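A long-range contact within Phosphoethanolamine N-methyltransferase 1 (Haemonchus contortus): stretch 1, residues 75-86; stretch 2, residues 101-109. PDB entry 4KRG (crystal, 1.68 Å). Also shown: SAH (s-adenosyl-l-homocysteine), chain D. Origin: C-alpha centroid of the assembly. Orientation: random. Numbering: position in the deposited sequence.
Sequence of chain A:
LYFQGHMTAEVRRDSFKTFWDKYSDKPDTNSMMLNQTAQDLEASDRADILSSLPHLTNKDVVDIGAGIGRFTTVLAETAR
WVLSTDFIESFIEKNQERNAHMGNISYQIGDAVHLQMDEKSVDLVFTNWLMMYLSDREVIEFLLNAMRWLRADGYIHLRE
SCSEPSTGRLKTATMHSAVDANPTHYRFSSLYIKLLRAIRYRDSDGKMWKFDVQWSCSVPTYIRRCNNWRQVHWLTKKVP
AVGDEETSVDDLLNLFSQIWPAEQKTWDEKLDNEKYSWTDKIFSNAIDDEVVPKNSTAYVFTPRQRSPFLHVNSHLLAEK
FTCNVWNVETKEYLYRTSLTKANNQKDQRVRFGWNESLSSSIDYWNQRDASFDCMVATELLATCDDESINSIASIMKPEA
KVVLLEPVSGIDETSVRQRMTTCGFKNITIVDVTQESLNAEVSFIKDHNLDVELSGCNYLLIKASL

Stretch 1 (75-86) LAETARWVLSTD
Stretch 2, residues 101-109: HMGNISYQI

Five backbone hydrogen bonds carry this contact, led by Ser 84 N to Ser 106 O (2.8 Å). Ser 84 O takes Gln 108 N (2.9 Å), Val 82 O receives Ser 106 N (2.9 Å), Val 82 N donates to Asn 104 O (3.1 Å), and Asp 86 N closes the series on Gln 108 O (3.3 Å). Val 82 and Ser 84 each turn both N and O to the neighbouring strand, bonding to the residues before and after their register partner, while Asp 86 bonds through N alone. Strand 81-86 thus runs parallel to strand 105-109, axes 20° apart and 4.7 Å at closest approach, in a register from Val 82-Ile 105 to Asp 86-Ile 109. Both are extended: Val 82 is at -130/131, Leu 83 -100/121, Asp 86 -160/151, Ile 105 -117/126, Gln 108 -142/140.

Just before strand 105-109, Asn 104 leaves strand geometry (-115/27). Its chi1 of 64° (p) and chi2 of -29° let ND2 donate to Ala 76 O (2.9 Å) and Arg 80 O (3.3 Å), tying the segment before strand 81-86 to the start of its partner. Trp 81, chi1 t and chi2 81°, swings its indole across so that NE1 donates to Ser 106 OG (3.0 Å), at the ring edge.

Side chains alternate. Leu 83 (t, p) and Thr 85 (p) share a face with Ser 106 (m) and Gln 108 (t, t, -60°); Leu 83 CD1 lies 4.2 Å from Gln 108 CB, and Thr 85 CG2 3.8 Å from the same CB. Val 82 (t), Ser 84 (t) and Asp 86 (t), whose OD1 accepts a very short hydrogen bond from SAH O3' (2.4 Å), share the other with Ile 105 (m, t), Tyr 107 (m, -83°) and Ile 109 (m, t). Ala 76 points toward stretch 2, its CB meeting Ile 105 CG1 at 3.6 Å and CE of selenomethionine Met 102 (m, t, p) at 3.7 Å.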

# COMPACT_ATOMS: atom_id res chain seq x y z
N LEU A 75 -9.14 -16.60 11.72
CA LEU A 75 -8.78 -17.28 10.47
C LEU A 75 -9.30 -18.72 10.45
O LEU A 75 -9.85 -19.18 9.45
CB LEU A 75 -7.26 -17.27 10.25
CG LEU A 75 -6.58 -15.93 9.93
CD1 LEU A 75 -5.06 -16.08 10.04
CD2 LEU A 75 -6.95 -15.43 8.54
N ALA A 76 -9.15 -19.41 11.57
CA ALA A 76 -9.58 -20.80 11.68
C ALA A 76 -11.10 -20.97 11.70
O ALA A 76 -11.59 -22.10 11.67
CB ALA A 76 -8.97 -21.45 12.90
N GLU A 77 -11.85 -19.87 11.76
CA GLU A 77 -13.31 -19.96 11.70
C GLU A 77 -13.78 -20.40 10.33
O GLU A 77 -14.80 -21.07 10.20
CB GLU A 77 -13.96 -18.62 12.03
CG GLU A 77 -13.90 -18.21 13.49
CD GLU A 77 -14.48 -16.82 13.72
OE1 GLU A 77 -15.12 -16.28 12.80
OE2 GLU A 77 -14.29 -16.28 14.84
N THR A 78 -13.06 -20.00 9.29
CA THR A 78 -13.48 -20.34 7.93
C THR A 78 -12.47 -21.16 7.12
O THR A 78 -12.87 -21.92 6.23
CB THR A 78 -13.92 -19.10 7.14
OG1 THR A 78 -12.90 -18.10 7.20
CG2 THR A 78 -15.20 -18.54 7.75
N ALA A 79 -11.18 -21.02 7.42
CA ALA A 79 -10.15 -21.82 6.76
C ALA A 79 -10.31 -23.29 7.12
O ALA A 79 -10.78 -23.61 8.21
CB ALA A 79 -8.77 -21.34 7.16
N ARG A 80 -9.93 -24.18 6.21
CA ARG A 80 -9.97 -25.59 6.53
C ARG A 80 -9.03 -25.88 7.69
O ARG A 80 -9.37 -26.58 8.63
CB ARG A 80 -9.59 -26.46 5.33
CG ARG A 80 -9.63 -27.94 5.66
CD ARG A 80 -9.34 -28.81 4.46
NE ARG A 80 -7.93 -28.78 4.07
CZ ARG A 80 -7.35 -29.68 3.29
NH1 ARG A 80 -8.06 -30.70 2.81
NH2 ARG A 80 -6.07 -29.57 2.99
N TRP A 81 -7.84 -25.29 7.62
CA TRP A 81 -6.79 -25.57 8.58
C TRP A 81 -5.84 -24.39 8.64
O TRP A 81 -5.58 -23.73 7.64
CB TRP A 81 -6.04 -26.82 8.15
CG TRP A 81 -4.78 -27.13 8.91
CD1 TRP A 81 -4.68 -27.74 10.13
CD2 TRP A 81 -3.45 -26.90 8.46
NE1 TRP A 81 -3.36 -27.88 10.47
CE2 TRP A 81 -2.58 -27.38 9.46
CE3 TRP A 81 -2.90 -26.34 7.30
CZ2 TRP A 81 -1.19 -27.30 9.35
CZ3 TRP A 81 -1.52 -26.26 7.19
CH2 TRP A 81 -0.68 -26.74 8.20
N VAL A 82 -5.32 -24.11 9.83
CA VAL A 82 -4.36 -23.03 10.02
C VAL A 82 -3.16 -23.55 10.79
O VAL A 82 -3.31 -24.22 11.81
CB VAL A 82 -4.99 -21.86 10.81
CG1 VAL A 82 -4.00 -20.70 10.92
CG2 VAL A 82 -6.29 -21.42 10.17
N LEU A 83 -1.97 -23.26 10.28
CA LEU A 83 -0.74 -23.49 11.04
C LEU A 83 -0.29 -22.16 11.63
O LEU A 83 -0.04 -21.20 10.91
CB LEU A 83 0.37 -24.04 10.14
CG LEU A 83 1.76 -23.98 10.77
CD1 LEU A 83 1.84 -24.91 11.96
CD2 LEU A 83 2.83 -24.32 9.75
N SER A 84 -0.19 -22.12 12.95
CA SER A 84 0.12 -20.88 13.65
C SER A 84 1.50 -21.00 14.30
O SER A 84 1.74 -21.91 15.09
CB SER A 84 -0.95 -20.64 14.70
OG SER A 84 -1.11 -19.26 14.95
N THR A 85 2.41 -20.09 13.95
CA THR A 85 3.79 -20.17 14.43
C THR A 85 4.26 -18.86 15.06
O THR A 85 3.82 -17.78 14.68
CB THR A 85 4.77 -20.52 13.29
OG1 THR A 85 5.00 -19.37 12.47
CG2 THR A 85 4.22 -21.64 12.43
N ASP A 86 5.18 -18.96 16.02
CA ASP A 86 5.84 -17.80 16.61
C ASP A 86 7.11 -18.28 17.28
O ASP A 86 7.18 -19.43 17.72
CB ASP A 86 4.92 -17.12 17.64
CG ASP A 86 5.28 -15.66 17.87
OD1 ASP A 86 4.74 -14.80 17.15
OD2 ASP A 86 6.11 -15.38 18.77
N HIS A 101 -10.78 -24.11 22.32
CA HIS A 101 -12.10 -24.53 21.89
C HIS A 101 -12.15 -24.91 20.41
O HIS A 101 -13.17 -25.38 19.91
CB HIS A 101 -13.12 -23.43 22.16
CG HIS A 101 -12.85 -22.16 21.44
ND1 HIS A 101 -11.72 -21.39 21.66
CD2 HIS A 101 -13.56 -21.50 20.49
CE1 HIS A 101 -11.75 -20.32 20.89
NE2 HIS A 101 -12.86 -20.36 20.17
N MSE A 102 -11.03 -24.72 19.71
CA MSE A 102 -11.00 -25.02 18.28
C MSE A 102 -10.14 -26.23 17.96
O MSE A 102 -9.23 -26.56 18.72
CB MSE A 102 -10.53 -23.80 17.50
CG MSE A 102 -11.32 -22.57 17.88
SE MSE A 102 -10.90 -21.05 16.77
CE MSE A 102 -11.84 -21.60 15.16
N GLY A 103 -10.42 -26.89 16.85
CA GLY A 103 -9.77 -28.14 16.54
C GLY A 103 -9.06 -28.22 15.20
O GLY A 103 -8.57 -29.28 14.83
N ASN A 104 -9.00 -27.10 14.48
CA ASN A 104 -8.34 -27.08 13.17
C ASN A 104 -7.09 -26.20 13.13
O ASN A 104 -6.72 -25.69 12.07
CB ASN A 104 -9.31 -26.65 12.06
CG ASN A 104 -9.82 -25.23 12.24
OD1 ASN A 104 -9.93 -24.72 13.36
ND2 ASN A 104 -10.15 -24.58 11.12
N ILE A 105 -6.46 -26.03 14.28
CA ILE A 105 -5.24 -25.23 14.37
C ILE A 105 -4.06 -26.08 14.81
O ILE A 105 -4.11 -26.75 15.84
CB ILE A 105 -5.39 -24.07 15.36
CG1 ILE A 105 -6.59 -23.19 15.00
CG2 ILE A 105 -4.12 -23.24 15.39
CD1 ILE A 105 -6.95 -22.20 16.08
N SER A 106 -2.99 -26.05 14.02
CA SER A 106 -1.72 -26.64 14.42
C SER A 106 -0.83 -25.52 14.95
O SER A 106 -0.91 -24.38 14.48
CB SER A 106 -1.04 -27.33 13.24
OG SER A 106 -1.68 -28.55 12.90
N TYR A 107 0.01 -25.85 15.93
CA TYR A 107 0.91 -24.87 16.55
C TYR A 107 2.37 -25.23 16.38
O TYR A 107 2.75 -26.39 16.47
CB TYR A 107 0.60 -24.73 18.04
CG TYR A 107 -0.80 -24.28 18.32
CD1 TYR A 107 -1.14 -22.94 18.26
CD2 TYR A 107 -1.79 -25.20 18.62
CE1 TYR A 107 -2.44 -22.52 18.51
CE2 TYR A 107 -3.09 -24.79 18.87
CZ TYR A 107 -3.40 -23.45 18.82
OH TYR A 107 -4.68 -23.03 19.06
N GLN A 108 3.20 -24.22 16.16
CA GLN A 108 4.63 -24.48 16.10
C GLN A 108 5.41 -23.36 16.75
O GLN A 108 5.05 -22.20 16.62
CB GLN A 108 5.08 -24.66 14.65
CG GLN A 108 6.56 -24.93 14.50
CD GLN A 108 6.93 -25.43 13.13
OE1 GLN A 108 6.44 -26.47 12.68
NE2 GLN A 108 7.79 -24.70 12.46
N ILE A 109 6.46 -23.72 17.48
CA ILE A 109 7.37 -22.74 18.03
C ILE A 109 8.64 -22.80 17.20
O ILE A 109 9.27 -23.86 17.11
CB ILE A 109 7.71 -23.02 19.50
CG1 ILE A 109 6.44 -23.08 20.34
CG2 ILE A 109 8.64 -21.96 20.05
CD1 ILE A 109 6.64 -23.64 21.75
N SAH D . 1.21 -10.84 14.10
CA SAH D . 0.66 -10.72 15.47
CB SAH D . 1.82 -10.29 16.43
CG SAH D . 2.54 -9.02 16.00
SD SAH D . 4.04 -8.61 16.95
C SAH D . -0.46 -9.76 15.51
O SAH D . -0.45 -8.78 14.78
OXT SAH D . -1.20 -9.78 16.47
C5' SAH D . 5.33 -9.70 16.29
C4' SAH D . 5.21 -11.11 16.44
O4' SAH D . 6.06 -11.78 15.48
C3' SAH D . 5.66 -11.55 17.78
O3' SAH D . 4.82 -12.60 18.22
C2' SAH D . 7.00 -12.06 17.55
O2' SAH D . 7.34 -13.03 18.50
C1' SAH D . 6.91 -12.63 16.19
N9 SAH D . 8.23 -12.76 15.49
C8 SAH D . 9.09 -11.79 15.18
N7 SAH D . 10.06 -12.33 14.44
C5 SAH D . 9.82 -13.63 14.27
C6 SAH D . 10.49 -14.66 13.59
N6 SAH D . 11.67 -14.43 12.92
N1 SAH D . 9.95 -15.89 13.62
C2 SAH D . 8.81 -16.14 14.26
N3 SAH D . 8.15 -15.17 14.91
C4 SAH D . 8.63 -13.92 14.93